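Local coordinates for protein neural-cadherin (PDB 3UBF) that mediates calcium-dependent, mainly homophilic cell-cell adhesion, and is seen here as a fragment of three consecutive extracellular cadherin domains, at residues R4-I9 and N89-I94. Residues are numbered along the deposited sequence; the frame is centred on the assembly and turned at random.
Sequences RPTKRI and NQRVII
Strands 4-9 and 89-94 run parallel, at 17° with axes 4.7 Å apart, and pair an edge strand of the sheet with its neighbour. This parallel pairing of first and last strands is characteristic of the Greek-key cadherin repeat, here the first of the three domains in this fragment. Between Lys7 and Ile9 the bonding is regular: Lys7 N donates to Arg91 O, Ile93 N to Lys7 O (2.8 Å), and Ile9 N to Ile93 O. Towards the start, Arg4 N still reaches Asn89 O (2.9 Å), but the first strand bulges at Pro5, one residue more than its neighbour between Arg4 and Thr6, and there the Gln90 side chain supplies the donor. With CG anti to its backbone N (chi1 -167°), its extended side chain brings NE2 to 2.9 Å from Pro5 O, the acceptor lying in the amide plane. An alanine in place of Gln90 would probably leave the Pro5 carbonyl without this donor and the bulge less firmly tied. Gln90 NE2 also abuts Lys7 CB. Beyond it, Lys7 CG lies alongside Val92 CG1, while NZ departs to a salt bridge with Glu27. Phe24 of strand 22-25, in the facing sheet, packs against Lys7, Ile9, Val92 and Ile94. On the other face Thr6 CG2 touches Ile93 CG1 at 3.8 Å. There Ile93 CD1 sits over the Arg8 guanidinium, 3.6 Å above its plane and displaced toward the rim, with NH1 and NH2 each 3.9 Å from that methyl.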
loop_
_atom_site.group_PDB
_atom_site.type_symbol
_atom_site.label_atom_id
_atom_site.label_comp_id
_atom_site.label_asym_id
_atom_site.label_seq_id
_atom_site.Cartn_x
_atom_site.Cartn_y
_atom_site.Cartn_z
ATOM N N ARG A 4 -2.628 0.020 45.671
ATOM C CA ARG A 4 -2.270 1.320 45.137
ATOM C C ARG A 4 -2.985 1.585 43.813
ATOM O O ARG A 4 -3.351 0.633 43.103
ATOM C CB ARG A 4 -0.762 1.397 44.927
ATOM C CG ARG A 4 0.039 1.458 46.209
ATOM C CD ARG A 4 1.523 1.498 45.909
ATOM N NE ARG A 4 2.307 1.458 47.137
ATOM C CZ ARG A 4 3.624 1.615 47.196
ATOM N NH1 ARG A 4 4.336 1.834 46.090
ATOM N NH2 ARG A 4 4.227 1.558 48.373
ATOM N N PRO A 5 -3.190 2.880 43.474
ATOM C CA PRO A 5 -3.732 3.263 42.171
ATOM C C PRO A 5 -3.002 2.536 41.054
ATOM O O PRO A 5 -1.770 2.481 41.047
ATOM C CB PRO A 5 -3.441 4.771 42.094
ATOM C CG PRO A 5 -2.458 5.052 43.213
ATOM C CD PRO A 5 -2.872 4.075 44.273
ATOM N N THR A 6 -3.776 1.962 40.140
ATOM C CA THR A 6 -3.254 1.172 39.048
ATOM C C THR A 6 -2.312 2.023 38.201
ATOM O O THR A 6 -2.656 3.133 37.796
ATOM C CB THR A 6 -4.410 0.595 38.206
ATOM O OG1 THR A 6 -5.205 -0.262 39.029
ATOM C CG2 THR A 6 -3.891 -0.196 37.012
ATOM N N LYS A 7 -1.107 1.507 37.980
ATOM C CA LYS A 7 -0.123 2.163 37.138
ATOM C C LYS A 7 -0.494 1.900 35.694
ATOM O O LYS A 7 -0.484 0.758 35.257
ATOM C CB LYS A 7 1.279 1.619 37.432
ATOM C CG LYS A 7 2.369 2.172 36.531
ATOM C CD LYS A 7 2.593 3.649 36.781
ATOM C CE LYS A 7 3.949 4.069 36.256
ATOM N NZ LYS A 7 4.113 5.544 36.351
ATOM N N ARG A 8 -0.849 2.957 34.975
ATOM C CA ARG A 8 -1.186 2.874 33.558
ATOM C C ARG A 8 -0.117 3.605 32.772
ATOM O O ARG A 8 0.292 4.699 33.151
ATOM C CB ARG A 8 -2.544 3.508 33.277
ATOM C CG ARG A 8 -3.706 2.726 33.847
ATOM C CD ARG A 8 -5.032 3.450 33.637
ATOM N NE ARG A 8 -6.166 2.621 34.045
ATOM C CZ ARG A 8 -6.683 1.642 33.304
ATOM N NH1 ARG A 8 -6.169 1.359 32.108
ATOM N NH2 ARG A 8 -7.713 0.942 33.761
ATOM N N ILE A 9 0.345 2.992 31.688
ATOM C CA ILE A 9 1.404 3.582 30.898
ATOM C C ILE A 9 1.404 2.979 29.494
ATOM O O ILE A 9 1.140 1.793 29.317
ATOM C CB ILE A 9 2.764 3.448 31.630
ATOM C CG1 ILE A 9 3.777 4.467 31.114
ATOM C CG2 ILE A 9 3.268 2.009 31.610
ATOM C CD1 ILE A 9 5.022 4.598 32.004
ATOM N N ASN A 89 0.153 -3.764 47.191
ATOM C CA ASN A 89 -0.088 -4.405 45.906
ATOM C C ASN A 89 -0.473 -3.358 44.886
ATOM O O ASN A 89 -1.255 -2.457 45.186
ATOM C CB ASN A 89 -1.210 -5.442 46.017
ATOM C CG ASN A 89 -0.925 -6.498 47.066
ATOM O OD1 ASN A 89 0.031 -7.268 46.948
ATOM N ND2 ASN A 89 -1.751 -6.536 48.103
ATOM N N GLN A 90 0.082 -3.465 43.685
ATOM C CA GLN A 90 -0.252 -2.528 42.625
ATOM C C GLN A 90 -0.312 -3.199 41.264
ATOM O O GLN A 90 0.624 -3.895 40.844
ATOM C CB GLN A 90 0.740 -1.375 42.590
ATOM C CG GLN A 90 0.299 -0.214 41.726
ATOM C CD GLN A 90 1.436 0.718 41.420
ATOM O OE1 GLN A 90 2.596 0.339 41.533
ATOM N NE2 GLN A 90 1.117 1.943 41.019
ATOM N N ARG A 91 -1.422 -2.969 40.579
ATOM C CA ARG A 91 -1.614 -3.472 39.240
ATOM C C ARG A 91 -0.902 -2.554 38.253
ATOM O O ARG A 91 -0.943 -1.324 38.387
ATOM C CB ARG A 91 -3.105 -3.555 38.933
ATOM C CG ARG A 91 -3.454 -4.377 37.721
ATOM C CD ARG A 91 -4.957 -4.428 37.567
ATOM N NE ARG A 91 -5.358 -5.088 36.330
ATOM C CZ ARG A 91 -6.618 -5.286 35.955
ATOM N NH1 ARG A 91 -7.630 -4.878 36.716
ATOM N NH2 ARG A 91 -6.868 -5.894 34.806
ATOM N N VAL A 92 -0.221 -3.158 37.283
ATOM C CA VAL A 92 0.418 -2.400 36.215
ATOM C C VAL A 92 -0.171 -2.824 34.875
ATOM O O VAL A 92 -0.220 -4.022 34.545
ATOM C CB VAL A 92 1.953 -2.554 36.216
ATOM C CG1 VAL A 92 2.594 -1.546 35.263
ATOM C CG2 VAL A 92 2.522 -2.373 37.613
ATOM N N ILE A 93 -0.649 -1.834 34.127
ATOM C CA ILE A 93 -1.210 -2.059 32.795
ATOM C C ILE A 93 -0.427 -1.227 31.802
ATOM O O ILE A 93 -0.591 -0.009 31.741
ATOM C CB ILE A 93 -2.719 -1.677 32.704
ATOM C CG1 ILE A 93 -3.523 -2.254 33.881
ATOM C CG2 ILE A 93 -3.314 -2.153 31.382
ATOM C CD1 ILE A 93 -5.026 -1.924 33.840
ATOM N N ILE A 94 0.443 -1.883 31.043
ATOM C CA ILE A 94 1.166 -1.224 29.973
ATOM C C ILE A 94 0.342 -1.406 28.715
ATOM O O ILE A 94 0.268 -2.507 28.179
ATOM C CB ILE A 94 2.557 -1.852 29.740
ATOM C CG1 ILE A 94 3.428 -1.764 30.998
ATOM C CG2 ILE A 94 3.258 -1.193 28.541
ATOM C CD1 ILE A 94 4.608 -2.736 30.986
#